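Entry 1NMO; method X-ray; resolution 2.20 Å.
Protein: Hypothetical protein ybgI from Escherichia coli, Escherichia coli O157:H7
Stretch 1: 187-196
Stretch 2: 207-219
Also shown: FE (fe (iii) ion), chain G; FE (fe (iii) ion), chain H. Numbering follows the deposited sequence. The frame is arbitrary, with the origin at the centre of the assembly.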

# COMPACT_ATOMS: atom_id res chain seq x y z
N VAL A 187 9.72 -14.68 37.45
CA VAL A 187 9.45 -15.42 36.23
C VAL A 187 10.37 -14.83 35.17
O VAL A 187 10.95 -13.79 35.40
N ASP A 188 10.50 -15.47 34.00
CA ASP A 188 11.34 -14.87 32.98
C ASP A 188 10.36 -14.10 32.04
O ASP A 188 10.73 -13.10 31.40
N ALA A 189 9.12 -14.58 31.92
CA ALA A 189 8.19 -13.88 31.02
C ALA A 189 6.78 -13.83 31.61
O ALA A 189 6.42 -14.69 32.46
N PHE A 190 6.02 -12.79 31.23
CA PHE A 190 4.60 -12.63 31.68
C PHE A 190 3.85 -12.37 30.42
O PHE A 190 4.29 -11.54 29.60
N ILE A 191 2.74 -13.08 30.23
CA ILE A 191 1.92 -12.99 29.02
C ILE A 191 0.51 -12.59 29.36
O ILE A 191 -0.08 -13.20 30.27
N THR A 192 -0.09 -11.59 28.71
CA THR A 192 -1.49 -11.37 29.12
C THR A 192 -2.16 -10.94 27.85
O THR A 192 -1.64 -11.22 26.79
N GLY A 193 -3.29 -10.25 27.89
CA GLY A 193 -3.89 -9.87 26.60
C GLY A 193 -3.63 -8.42 26.17
O GLY A 193 -3.23 -8.13 25.06
N GLU A 194 -3.87 -7.50 27.09
CA GLU A 194 -3.71 -6.09 26.80
C GLU A 194 -2.45 -5.53 27.44
O GLU A 194 -1.75 -6.23 28.19
N VAL A 195 -2.18 -4.26 27.14
CA VAL A 195 -1.02 -3.56 27.65
C VAL A 195 -1.42 -2.10 28.00
O VAL A 195 -2.28 -1.50 27.33
N SER A 196 -0.85 -1.57 29.09
CA SER A 196 -1.08 -0.17 29.40
C SER A 196 0.27 0.56 29.43
O SER A 196 1.39 -0.04 29.29
N GLY A 207 13.29 -6.58 34.45
CA GLY A 207 13.94 -7.62 33.65
C GLY A 207 13.17 -8.86 33.14
O GLY A 207 13.70 -9.99 33.10
N LEU A 208 11.91 -8.72 32.74
CA LEU A 208 11.24 -9.89 32.20
C LEU A 208 10.68 -9.56 30.81
O LEU A 208 10.52 -8.39 30.45
N HIS A 209 10.48 -10.61 30.03
CA HIS A 209 9.93 -10.51 28.71
C HIS A 209 8.45 -10.31 28.92
O HIS A 209 7.84 -11.07 29.69
N PHE A 210 7.84 -9.33 28.22
CA PHE A 210 6.41 -9.12 28.37
C PHE A 210 5.76 -9.25 26.99
O PHE A 210 6.33 -8.76 26.03
N TYR A 211 4.60 -9.89 26.90
CA TYR A 211 3.86 -10.11 25.65
C TYR A 211 2.41 -9.67 25.91
O TYR A 211 1.83 -10.09 26.93
N ALA A 212 1.84 -8.85 25.00
CA ALA A 212 0.44 -8.42 25.15
C ALA A 212 -0.06 -9.20 23.96
O ALA A 212 0.14 -8.75 22.84
N ALA A 213 -0.66 -10.37 24.17
CA ALA A 213 -0.99 -11.23 23.04
C ALA A 213 -2.34 -11.04 22.46
O ALA A 213 -2.73 -11.81 21.57
N GLY A 214 -3.05 -10.01 22.95
CA GLY A 214 -4.39 -9.73 22.45
C GLY A 214 -5.49 -10.13 23.41
O GLY A 214 -5.46 -11.23 23.93
N HIS A 215 -6.48 -9.28 23.64
CA HIS A 215 -7.55 -9.65 24.57
C HIS A 215 -8.44 -10.76 24.03
O HIS A 215 -8.65 -11.84 24.67
N HIS A 216 -9.05 -10.45 22.90
CA HIS A 216 -9.88 -11.48 22.22
C HIS A 216 -9.06 -12.76 21.85
O HIS A 216 -9.54 -13.91 22.03
N ALA A 217 -7.87 -12.55 21.29
CA ALA A 217 -6.98 -13.62 20.88
C ALA A 217 -6.71 -14.64 22.02
O ALA A 217 -6.70 -15.85 21.79
N THR A 218 -6.57 -14.17 23.25
CA THR A 218 -6.31 -15.04 24.37
C THR A 218 -7.53 -15.60 25.12
O THR A 218 -7.36 -16.50 26.01
N GLU A 219 -8.74 -15.16 24.74
CA GLU A 219 -9.94 -15.63 25.44
C GLU A 219 -10.94 -16.35 24.54
O GLU A 219 -12.20 -16.22 24.66

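Neighbouring parallel strands illustrate a common pattern: backbone hydrogen bonds link the strands, and the side chains alternate between two faces; here the polar side-chain link between the stretches lies just past the strand ends. In the hypothetical protein ybgI, strands 189-192 and 209-212 run parallel, their axes 9° apart, and the two stretches bury 753 Å² between them.

A ladder of backbone hydrogen bonds marks the register, from His 209 N to Asp 188 O (2.9 Å) at one end to Ala 213 N to Thr 192 O (2.9 Å) at the other. Beyond it, Gly 214 N still reaches Gly 193 O at 2.8 Å. Both glycines suit this crowded turn: a CB on Gly 193 would clash with Gly 214 O, and one on Gly 214 would clash with Ala 217 CB.

Apolar packing follows the alternation. One face carries Ala 189, Ile 191, His 209 and Tyr 211. Tyr 211, in the m rotamer, presents its ring edge to Ala 189, with CE1 4.1 Å from Ala 189 CB, while its CD1 lies 4.1 Å from CG1 of Ile 191, whose chi angles are m and t. The small Ala 189 also sits beside its bridge partner, its CB 3.8 Å from His 209 CB. Just past the second strand, Ala 213 CB lies 4.3 Å from Ile 191 CG2.

The other face carries Phe 190, Thr 192, Phe 210 and Ala 212. Both phenylalanines adopt t, and Phe 190 CD2 lies 4.0 Å from Phe 210 CD1. Thr 192, also t, places CG2 at the edge of the Phe 210 ring, 3.6 Å from CE1. Val 195, in p, points toward the second stretch; its CG2 lies 3.4 Å from Phe 210 CE2 and its CB 3.8 Å from Ala 212 CB. Before the strands, Leu 208 (p, t) points toward the first stretch and uses CD1 to touch Val 187 CG2 at 3.8 Å and Phe 190 CB at 4.0 Å.

The polar side-chain link across the stretches lies beyond the sheet. Glu 194, with chi1 m, starts away, but its end returns, and His 215 ND1 donates to Glu 194 OE2 at 2.7 Å. This bond engages one ring nitrogen of His 215 (chi1 t), while the other, His 215 NE2, binds FE of the chain G iron at 2.3 Å. Glu 219 OE1 binds the same FE and Glu 219 OE2 binds FE of the chain H iron, both at 2.3 Å; water 1 O is also bound to the chain H FE at 2.4 Å.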

# COMPACT_ATOMS: atom_id res chain seq x y z
CB VAL A 187 8.00 -15.23 35.81
CG1 VAL A 187 7.06 -15.86 36.86
CG2 VAL A 187 7.71 -13.66 35.66
CB ASP A 188 12.04 -15.93 32.12
CG ASP A 188 12.84 -16.94 32.93
OD1 ASP A 188 13.42 -16.55 33.95
OD2 ASP A 188 12.92 -18.12 32.50
CB ALA A 189 8.18 -14.56 29.70
CB PHE A 190 4.41 -11.43 32.65
CG PHE A 190 2.97 -11.21 33.04
CD1 PHE A 190 2.27 -12.16 33.77
CD2 PHE A 190 2.31 -10.01 32.69
CE1 PHE A 190 0.91 -11.96 34.16
CE2 PHE A 190 0.98 -9.79 33.06
CZ PHE A 190 0.26 -10.78 33.81
CB ILE A 191 1.78 -14.39 28.34
CG1 ILE A 191 3.13 -14.97 28.12
CG2 ILE A 191 1.02 -14.29 26.94
CD1 ILE A 191 3.05 -16.37 27.62
CB THR A 192 -1.60 -10.36 30.21
OG1 THR A 192 -2.98 -10.21 30.55
CG2 THR A 192 -1.06 -9.00 29.75
CB GLU A 194 -4.92 -5.34 27.34
CG GLU A 194 -6.21 -5.98 27.10
CD GLU A 194 -7.34 -4.98 27.28
OE1 GLU A 194 -6.99 -3.86 27.73
OE2 GLU A 194 -8.56 -5.28 26.97
CB VAL A 195 0.15 -3.56 26.61
CG1 VAL A 195 -0.18 -2.65 25.42
CG2 VAL A 195 1.48 -3.12 27.25
CB SER A 196 -1.82 0.01 30.72
OG SER A 196 -3.13 -0.55 30.59
CB LEU A 208 10.15 -10.40 33.12
CG LEU A 208 9.02 -9.44 33.39
CD1 LEU A 208 7.85 -10.14 34.12
CD2 LEU A 208 9.54 -8.38 34.26
CB HIS A 209 10.14 -11.83 27.95
CG HIS A 209 11.54 -12.05 27.49
ND1 HIS A 209 12.09 -11.37 26.43
CD2 HIS A 209 12.53 -12.84 27.99
CE1 HIS A 209 13.37 -11.71 26.29
NE2 HIS A 209 13.66 -12.60 27.23
CB PHE A 210 6.08 -7.73 28.97
CG PHE A 210 4.67 -7.37 28.80
CD1 PHE A 210 3.69 -8.02 29.52
CD2 PHE A 210 4.30 -6.46 27.83
CE1 PHE A 210 2.32 -7.79 29.30
CE2 PHE A 210 2.93 -6.21 27.59
CZ PHE A 210 1.95 -6.89 28.34
CB TYR A 211 3.77 -11.61 25.28
CG TYR A 211 5.11 -12.22 25.12
CD1 TYR A 211 5.87 -12.55 26.20
CD2 TYR A 211 5.69 -12.29 23.85
CE1 TYR A 211 7.22 -12.92 26.03
CE2 TYR A 211 6.99 -12.66 23.65
CZ TYR A 211 7.77 -12.97 24.74
OH TYR A 211 9.12 -13.32 24.50
CB ALA A 212 0.31 -6.94 24.94
CB ALA A 213 -0.80 -12.67 23.41
CB HIS A 215 -8.44 -8.47 24.92
CG HIS A 215 -9.32 -8.74 26.09
ND1 HIS A 215 -9.43 -7.87 27.17
CD2 HIS A 215 -10.17 -9.75 26.33
CE1 HIS A 215 -10.34 -8.33 28.01
NE2 HIS A 215 -10.81 -9.48 27.53
CB HIS A 216 -10.44 -10.93 20.95
CG HIS A 216 -11.20 -11.94 20.16
ND1 HIS A 216 -12.57 -12.11 20.28
CD2 HIS A 216 -10.78 -12.81 19.21
CE1 HIS A 216 -12.97 -13.05 19.43
NE2 HIS A 216 -11.90 -13.49 18.76
CB ALA A 217 -5.64 -12.99 20.36
CB THR A 218 -5.35 -14.35 25.38
OG1 THR A 218 -5.97 -13.14 25.90
CG2 THR A 218 -3.99 -13.97 24.64
CB GLU A 219 -10.58 -14.48 26.25
CG GLU A 219 -9.55 -14.03 27.30
CD GLU A 219 -10.17 -13.21 28.38
OE1 GLU A 219 -11.26 -12.61 28.10
OE2 GLU A 219 -9.57 -13.14 29.48
FE FE G . -11.94 -10.66 29.08
FE FE H . -11.11 -12.90 31.16
O HOH W 1 -9.26 -12.22 32.49